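Local coordinates for Alp7A (Bacillus subtilis, PDB 5EC0), which binds adenine nucleotide and, as an actin-like protein of the bacterial cytoskeleton, probably forms filaments that segregate plasmids, at residues A[99-104]-A[168-173]; A[125-130]-A[145-150]. All coordinates share one frame; numbering follows the deposited sequence.

How the contacts relate
Contact 1 and contact 2 reach the same mixed sheet through neighbouring strands, 166-179 and 119-129, and their centres lie 14 Å apart. In sequence, both segments of contact 2 fall between the two segments of contact 1. Phe-125 joins them physically: its CE2 is 3.5 Å from CD1 of Phe-101, the two ring planes meeting at about 75°, and its CB is 3.7 Å from CG1 of Val-172. Contact 1 lies away from the nucleotide. Contact 2 runs closer to it, since the side chain of Thr-127 is about 12 Å from the bound ADP and about 10 Å from the magnesium ion, too far for direct contact with either.

Contact 1 (A[99-104]-A[168-173]); sequences VTFLAA and LTIKVE
Ile-170 meets both Phe-101 and Leu-102, and these three residues carry most of the small apolar contact between helix 95-112 and strand 166-179, a helix-on-sheet packing within the actin-like fold. The segment axes approach to 10.5 Å and their N-to-C directions differ by 112°, so the helix runs across the strand. The nearest alpha carbons, of Leu-102 and Ile-170, stay 8.0 Å apart; side chains make most of the contact, although Ile-170 CD1 also comes to 4.1 Å from Leu-102 O. Ile-170 divides its two branches between the helix residues. With CG1 anti to the carbonyl carbon (chi1 -62°), CG2 stands anti to the backbone N and meets Phe-101 CZ at 4.1 Å, while the longer arm takes CD1 to Leu-102 CD2 at 3.9 Å. The Phe-101 and Ile-170 side chains pass in opposing senses, and CZ is the ring atom reaching the strand, met obliquely by the methyls. The same CZ is shared with Val-172, which adds a smaller area two residues further along the strand. Beyond the two segments, Phe-101 also packs edge-to-face with Phe-151, and Leu-102 reaches His-155 and Val-157 of strand 153-159, so both buried side chains have further neighbours. Val-172 turns CG2 beside its backbone N, anti to the carbonyl carbon, and this methyl lies 4.0 Å from Phe-101 CZ.

Contact 2 (A[125-130]-A[145-150]); sequences FQTMLP and KRMASK
Met-147 meets Leu-129 with every atom of its side chain from CB to CE, and this pair is the tight part of the contact. Met-147 CG lies 3.8 Å from Leu-129 CD2, and Met-147 CB lies 4.0 Å from Leu-129 CD1, so CD1 sits against CB, while CD2 is met by CG and the atoms beyond it. CG of Met-147 leaves anti to the backbone N (chi1 -177°), and a bend at chi2 (58°) then carries SD past the leucine, until SD and CE each come to 4.0 Å from Leu-129 CD2. Thr-127 makes a lighter contact: its CG2 approaches Met-147 CG at 4.1 Å, the side chains crossing at about a right angle, while its OG1 is hydrogen-bonded to Val-8 O of strand 2-10. Replacing Leu-129 by an alanine takes away CG and both methyls and would probably open a gap beside Met-147 CB and CG, leaving the thioether arm freer to turn. In the actin-like fold seen here, the contact sets helix 140-149 against the mixed sheet, where Met-147 also touches Phe-10 and Cys-177 on strands to either side of 119-129. The solvent side is loose: Lys-145, Arg-146 and Ser-149 are exposed and touch nothing on the strand. There Ser-149 folds back on its own helix, its OG donating to Lys-145 O at 2.9 Å from 35° above the carbonyl plane, while Ser-149 N reaches the same oxygen from the opposite face.

Contact 1 (A[99-104]-A[168-173])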
ATOM      1  N   VAL A  99     -14.031  -6.657   3.008  1.00 32.12           N
ATOM      2  CA  VAL A  99     -14.305  -6.551   4.444  1.00 29.88           C
ATOM      3  C   VAL A  99     -13.416  -5.475   5.086  1.00 30.00           C
ATOM      4  O   VAL A  99     -13.880  -4.669   5.893  1.00 27.77           O
ATOM      5  CB  VAL A  99     -14.110  -7.911   5.137  1.00 33.33           C
ATOM      6  CG1 VAL A  99     -14.066  -7.772   6.669  1.00 30.65           C
ATOM      7  CG2 VAL A  99     -15.226  -8.874   4.703  1.00 33.83           C
ATOM      8  N   THR A 100     -12.142  -5.426   4.710  1.00 28.71           N
ATOM      9  CA  THR A 100     -11.279  -4.385   5.252  1.00 26.35           C
ATOM     10  C   THR A 100     -11.803  -2.979   4.906  1.00 29.41           C
ATOM     11  O   THR A 100     -11.850  -2.100   5.767  1.00 33.67           O
ATOM     12  CB  THR A 100      -9.842  -4.543   4.756  1.00 32.37           C
ATOM     13  OG1 THR A 100      -9.438  -5.905   4.924  1.00 35.47           O
ATOM     14  CG2 THR A 100      -8.907  -3.658   5.565  1.00 30.20           C
ATOM     15  N   PHE A 101     -12.230  -2.783   3.659  1.00 25.81           N
ATOM     16  CA  PHE A 101     -12.789  -1.502   3.234  1.00 29.08           C
ATOM     17  C   PHE A 101     -13.983  -1.075   4.102  1.00 32.18           C
ATOM     18  O   PHE A 101     -14.086   0.087   4.502  1.00 29.09           O
ATOM     19  CB  PHE A 101     -13.185  -1.581   1.750  1.00 28.71           C
ATOM     20  CG  PHE A 101     -14.350  -0.716   1.372  1.00 21.87           C
ATOM     21  CD1 PHE A 101     -14.195   0.650   1.186  1.00 28.19           C
ATOM     22  CD2 PHE A 101     -15.612  -1.285   1.153  1.00 35.86           C
ATOM     23  CE1 PHE A 101     -15.284   1.453   0.806  1.00 26.11           C
ATOM     24  CE2 PHE A 101     -16.705  -0.495   0.768  1.00 26.20           C
ATOM     25  CZ  PHE A 101     -16.544   0.868   0.600  1.00 27.40           C
ATOM     26  N   LEU A 102     -14.868  -2.021   4.399  1.00 23.03           N
ATOM     27  CA  LEU A 102     -16.079  -1.731   5.174  1.00 27.81           C
ATOM     28  C   LEU A 102     -15.748  -1.291   6.592  1.00 23.85           C
ATOM     29  O   LEU A 102     -16.302  -0.309   7.103  1.00 25.70           O
ATOM     30  CB  LEU A 102     -16.998  -2.949   5.221  1.00 25.14           C
ATOM     31  CG  LEU A 102     -17.674  -3.419   3.940  1.00 25.79           C
ATOM     32  CD1 LEU A 102     -18.483  -4.697   4.209  1.00 27.47           C
ATOM     33  CD2 LEU A 102     -18.567  -2.316   3.353  1.00 25.90           C
ATOM     34  N   ALA A 103     -14.847  -2.037   7.220  1.00 25.48           N
ATOM     35  CA  ALA A 103     -14.369  -1.733   8.567  1.00 30.69           C
ATOM     36  C   ALA A 103     -13.616  -0.397   8.601  1.00 31.89           C
ATOM     37  O   ALA A 103     -13.803   0.408   9.516  1.00 31.57           O
ATOM     38  CB  ALA A 103     -13.479  -2.869   9.085  1.00 24.86           C
ATOM     39  N   ALA A 104     -12.771  -0.169   7.597  1.00 31.89           N
ATOM     40  CA  ALA A 104     -12.062   1.102   7.471  1.00 30.14           C
ATOM     41  C   ALA A 104     -13.040   2.273   7.399  1.00 23.54           C
ATOM     42  O   ALA A 104     -12.903   3.246   8.137  1.00 23.75           O
ATOM     43  CB  ALA A 104     -11.138   1.097   6.234  1.00 21.82           C
ATOM     44  N   LEU A 168     -24.068   0.356   9.515  1.00 36.42           N
ATOM     45  CA  LEU A 168     -23.787   1.483   8.655  1.00 34.78           C
ATOM     46  C   LEU A 168     -24.116   1.109   7.216  1.00 38.10           C
ATOM     47  O   LEU A 168     -23.636   0.082   6.708  1.00 34.42           O
ATOM     48  CB  LEU A 168     -22.316   1.885   8.799  1.00 33.35           C
ATOM     49  CG  LEU A 168     -21.773   3.236   8.350  1.00 42.06           C
ATOM     50  CD1 LEU A 168     -22.227   4.337   9.279  1.00 38.49           C
ATOM     51  CD2 LEU A 168     -20.254   3.164   8.327  1.00 42.69           C
ATOM     52  N   THR A 169     -24.947   1.917   6.563  1.00 36.07           N
ATOM     53  CA  THR A 169     -25.117   1.775   5.113  1.00 39.09           C
ATOM     54  C   THR A 169     -24.092   2.649   4.395  1.00 36.36           C
ATOM     55  O   THR A 169     -23.981   3.845   4.675  1.00 38.70           O
ATOM     56  CB  THR A 169     -26.534   2.147   4.658  1.00 37.64           C
ATOM     57  OG1 THR A 169     -27.476   1.337   5.355  1.00 39.53           O
ATOM     58  CG2 THR A 169     -26.714   1.914   3.172  1.00 37.17           C
ATOM     59  N   ILE A 170     -23.339   2.040   3.482  1.00 31.67           N
ATOM     60  CA  ILE A 170     -22.299   2.734   2.720  1.00 31.29           C
ATOM     61  C   ILE A 170     -22.628   2.702   1.223  1.00 34.36           C
ATOM     62  O   ILE A 170     -22.714   1.625   0.624  1.00 33.09           O
ATOM     63  CB  ILE A 170     -20.892   2.099   2.962  1.00 28.05           C
ATOM     64  CG1 ILE A 170     -20.499   2.221   4.436  1.00 30.89           C
ATOM     65  CG2 ILE A 170     -19.838   2.732   2.087  1.00 26.67           C
ATOM     66  CD1 ILE A 170     -19.425   1.219   4.861  1.00 29.75           C
ATOM     67  N   LYS A 171     -22.804   3.885   0.633  1.00 34.65           N
ATOM     68  CA  LYS A 171     -23.166   4.013  -0.779  1.00 35.46           C
ATOM     69  C   LYS A 171     -22.042   4.610  -1.598  1.00 32.69           C
ATOM     70  O   LYS A 171     -21.667   5.771  -1.416  1.00 35.67           O
ATOM     71  CB  LYS A 171     -24.426   4.861  -0.951  1.00 32.50           C
ATOM     72  CG  LYS A 171     -25.698   4.157  -0.459  1.00 41.08           C
ATOM     73  CD  LYS A 171     -26.843   5.140  -0.283  1.00 43.78           C
ATOM     74  CE  LYS A 171     -28.130   4.427   0.066  1.00 49.60           C
ATOM     75  NZ  LYS A 171     -29.195   5.391   0.458  1.00 48.58           N
ATOM     76  N   VAL A 172     -21.506   3.802  -2.502  1.00 30.48           N
ATOM     77  CA  VAL A 172     -20.413   4.244  -3.366  1.00 30.08           C
ATOM     78  C   VAL A 172     -20.985   4.619  -4.718  1.00 34.80           C
ATOM     79  O   VAL A 172     -21.449   3.750  -5.460  1.00 31.30           O
ATOM     80  CB  VAL A 172     -19.344   3.154  -3.520  1.00 26.39           C
ATOM     81  CG1 VAL A 172     -18.309   3.560  -4.593  1.00 33.80           C
ATOM     82  CG2 VAL A 172     -18.687   2.872  -2.160  1.00 29.49           C
ATOM     83  N   GLU A 173     -20.979   5.917  -5.010  1.00 30.66           N
ATOM     84  CA  GLU A 173     -21.620   6.454  -6.205  1.00 31.82           C
ATOM     85  C   GLU A 173     -20.851   6.113  -7.476  1.00 36.09           C
ATOM     86  O   GLU A 173     -21.440   5.727  -8.482  1.00 35.49           O
ATOM     87  CB  GLU A 173     -21.771   7.973  -6.088  1.00 35.23           C
ATOM     88  CG  GLU A 173     -22.502   8.436  -4.821  1.00 43.90           C
ATOM     89  CD  GLU A 173     -22.821   9.925  -4.835  1.00 51.03           C
ATOM     90  OE1 GLU A 173     -22.327  10.643  -5.738  1.00 54.32           O
ATOM     91  OE2 GLU A 173     -23.576  10.375  -3.949  1.00 55.05           O
TER

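Contact 2 (A[125-130]-A[145-150])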
ATOM      1  N   PHE A 125     -14.740   6.422  -5.255  1.00 22.71           N
ATOM      2  CA  PHE A 125     -13.878   5.417  -4.641  1.00 25.13           C
ATOM      3  C   PHE A 125     -12.850   4.994  -5.667  1.00 28.44           C
ATOM      4  O   PHE A 125     -13.181   4.779  -6.841  1.00 25.12           O
ATOM      5  CB  PHE A 125     -14.692   4.200  -4.165  1.00 24.32           C
ATOM      6  CG  PHE A 125     -13.850   3.061  -3.607  1.00 24.49           C
ATOM      7  CD1 PHE A 125     -13.343   2.069  -4.439  1.00 21.09           C
ATOM      8  CD2 PHE A 125     -13.594   2.972  -2.236  1.00 23.48           C
ATOM      9  CE1 PHE A 125     -12.582   1.028  -3.924  1.00 19.58           C
ATOM     10  CE2 PHE A 125     -12.834   1.935  -1.719  1.00 21.04           C
ATOM     11  CZ  PHE A 125     -12.331   0.969  -2.551  1.00 19.68           C
ATOM     12  N   GLN A 126     -11.608   4.843  -5.224  1.00 23.20           N
ATOM     13  CA  GLN A 126     -10.563   4.443  -6.129  1.00 25.85           C
ATOM     14  C   GLN A 126      -9.613   3.482  -5.424  1.00 24.46           C
ATOM     15  O   GLN A 126      -9.206   3.697  -4.265  1.00 19.90           O
ATOM     16  CB  GLN A 126      -9.830   5.685  -6.650  1.00 32.79           C
ATOM     17  CG  GLN A 126      -9.218   5.536  -7.994  1.00 36.35           C
ATOM     18  CD  GLN A 126      -8.569   6.815  -8.499  1.00 33.71           C
ATOM     19  OE1 GLN A 126      -8.394   6.981  -9.704  1.00 33.41           O
ATOM     20  NE2 GLN A 126      -8.191   7.713  -7.579  1.00 21.26           N
ATOM     21  N   THR A 127      -9.290   2.401  -6.113  1.00 21.03           N
ATOM     22  CA  THR A 127      -8.259   1.488  -5.650  1.00 20.45           C
ATOM     23  C   THR A 127      -7.429   1.059  -6.871  1.00 24.56           C
ATOM     24  O   THR A 127      -7.385   1.779  -7.888  1.00 22.07           O
ATOM     25  CB  THR A 127      -8.862   0.276  -4.869  1.00 20.29           C
ATOM     26  OG1 THR A 127      -7.804  -0.510  -4.315  1.00 22.17           O
ATOM     27  CG2 THR A 127      -9.774  -0.610  -5.749  1.00 20.35           C
ATOM     28  N   MET A 128      -6.746  -0.075  -6.779  1.00 26.64           N
ATOM     29  CA  MET A 128      -5.873  -0.507  -7.868  1.00 28.48           C
ATOM     30  C   MET A 128      -5.598  -2.001  -7.740  1.00 28.70           C
ATOM     31  O   MET A 128      -5.940  -2.606  -6.727  1.00 32.69           O
ATOM     32  CB  MET A 128      -4.561   0.304  -7.870  1.00 27.16           C
ATOM     33  CG  MET A 128      -4.025   0.586  -6.481  1.00 32.18           C
ATOM     34  SD  MET A 128      -2.633   1.733  -6.363  1.00 31.29           S
ATOM     35  CE  MET A 128      -2.583   1.957  -4.594  1.00 48.19           C
ATOM     36  N   LEU A 129      -4.998  -2.593  -8.771  1.00 26.31           N
ATOM     37  CA  LEU A 129      -4.634  -4.016  -8.751  1.00 26.67           C
ATOM     38  C   LEU A 129      -3.137  -4.224  -8.995  1.00 28.13           C
ATOM     39  O   LEU A 129      -2.534  -3.515  -9.799  1.00 37.97           O
ATOM     40  CB  LEU A 129      -5.421  -4.795  -9.805  1.00 24.67           C
ATOM     41  CG  LEU A 129      -6.889  -5.089  -9.499  1.00 29.58           C
ATOM     42  CD1 LEU A 129      -7.465  -5.920 -10.624  1.00 23.94           C
ATOM     43  CD2 LEU A 129      -7.006  -5.808  -8.163  1.00 24.85           C
ATOM     44  N   PRO A 130      -2.546  -5.215  -8.323  1.00 25.44           N
ATOM     45  CA  PRO A 130      -1.124  -5.547  -8.525  1.00 29.89           C
ATOM     46  C   PRO A 130      -0.852  -6.147  -9.909  1.00 27.96           C
ATOM     47  O   PRO A 130      -1.699  -6.843 -10.473  1.00 28.48           O
ATOM     48  CB  PRO A 130      -0.829  -6.570  -7.415  1.00 25.59           C
ATOM     49  CG  PRO A 130      -2.171  -7.222  -7.112  1.00 24.25           C
ATOM     50  CD  PRO A 130      -3.216  -6.127  -7.370  1.00 26.98           C
ATOM     51  N   LYS A 145     -12.142  -3.353 -14.146  1.00 25.06           N
ATOM     52  CA  LYS A 145     -13.583  -3.096 -14.086  1.00 33.95           C
ATOM     53  C   LYS A 145     -14.308  -3.984 -13.050  1.00 31.74           C
ATOM     54  O   LYS A 145     -15.160  -3.504 -12.307  1.00 29.00           O
ATOM     55  CB  LYS A 145     -14.233  -3.287 -15.473  1.00 34.42           C
ATOM     56  CG  LYS A 145     -14.090  -2.081 -16.405  1.00 43.80           C
ATOM     57  CD  LYS A 145     -15.041  -2.178 -17.586  1.00 51.30           C
ATOM     58  CE  LYS A 145     -14.302  -2.193 -18.920  1.00 56.92           C
ATOM     59  NZ  LYS A 145     -15.231  -2.393 -20.081  1.00 61.40           N
ATOM     60  N   ARG A 146     -13.984  -5.272 -13.010  1.00 27.09           N
ATOM     61  CA  ARG A 146     -14.584  -6.147 -12.011  1.00 33.43           C
ATOM     62  C   ARG A 146     -14.152  -5.723 -10.601  1.00 32.73           C
ATOM     63  O   ARG A 146     -14.948  -5.764  -9.659  1.00 36.47           O
ATOM     64  CB  ARG A 146     -14.234  -7.618 -12.277  1.00 38.32           C
ATOM     65  CG  ARG A 146     -14.912  -8.203 -13.532  1.00 43.95           C
ATOM     66  CD  ARG A 146     -14.757  -9.728 -13.649  1.00 43.04           C
ATOM     67  NE  ARG A 146     -13.408 -10.114 -14.061  1.00 48.66           N
ATOM     68  CZ  ARG A 146     -13.010 -10.218 -15.328  1.00 44.51           C
ATOM     69  NH1 ARG A 146     -13.855  -9.965 -16.326  1.00 36.30           N
ATOM     70  NH2 ARG A 146     -11.760 -10.568 -15.593  1.00 43.53           N
ATOM     71  N   MET A 147     -12.902  -5.301 -10.449  1.00 27.14           N
ATOM     72  CA  MET A 147     -12.442  -4.866  -9.123  1.00 29.75           C
ATOM     73  C   MET A 147     -13.248  -3.656  -8.652  1.00 32.81           C
ATOM     74  O   MET A 147     -13.744  -3.632  -7.518  1.00 34.24           O
ATOM     75  CB  MET A 147     -10.952  -4.530  -9.129  1.00 24.37           C
ATOM     76  CG  MET A 147     -10.400  -4.148  -7.745  1.00 25.43           C
ATOM     77  SD  MET A 147     -10.641  -5.444  -6.500  1.00 32.57           S
ATOM     78  CE  MET A 147      -9.559  -4.818  -5.193  1.00 37.32           C
ATOM     79  N   ALA A 148     -13.402  -2.676  -9.542  1.00 27.74           N
ATOM     80  CA  ALA A 148     -14.180  -1.471  -9.252  1.00 30.83           C
ATOM     81  C   ALA A 148     -15.638  -1.804  -8.930  1.00 32.60           C
ATOM     82  O   ALA A 148     -16.242  -1.209  -8.041  1.00 32.02           O
ATOM     83  CB  ALA A 148     -14.111  -0.482 -10.438  1.00 34.03           C
ATOM     84  N   SER A 149     -16.208  -2.752  -9.662  1.00 30.46           N
ATOM     85  CA  SER A 149     -17.599  -3.142  -9.445  1.00 33.20           C
ATOM     86  C   SER A 149     -17.847  -3.736  -8.067  1.00 32.01           C
ATOM     87  O   SER A 149     -18.968  -3.717  -7.563  1.00 33.48           O
ATOM     88  CB  SER A 149     -18.028  -4.146 -10.514  1.00 40.24           C
ATOM     89  OG  SER A 149     -17.978  -3.541 -11.788  1.00 45.35           O
ATOM     90  N   LYS A 150     -16.795  -4.276  -7.466  1.00 35.05           N
ATOM     91  CA  LYS A 150     -16.891  -4.891  -6.155  1.00 41.34           C
ATOM     92  C   LYS A 150     -17.261  -3.855  -5.100  1.00 41.00           C
ATOM     93  O   LYS A 150     -17.802  -4.182  -4.048  1.00 49.35           O
ATOM     94  CB  LYS A 150     -15.570  -5.566  -5.788  1.00 45.83           C
ATOM     95  CG  LYS A 150     -15.715  -6.966  -5.247  1.00 50.61           C
ATOM     96  CD  LYS A 150     -14.427  -7.424  -4.595  1.00 60.35           C
ATOM     97  CE  LYS A 150     -14.684  -8.550  -3.598  1.00 64.39           C
ATOM     98  NZ  LYS A 150     -13.506  -8.696  -2.709  1.00 67.46           N
TER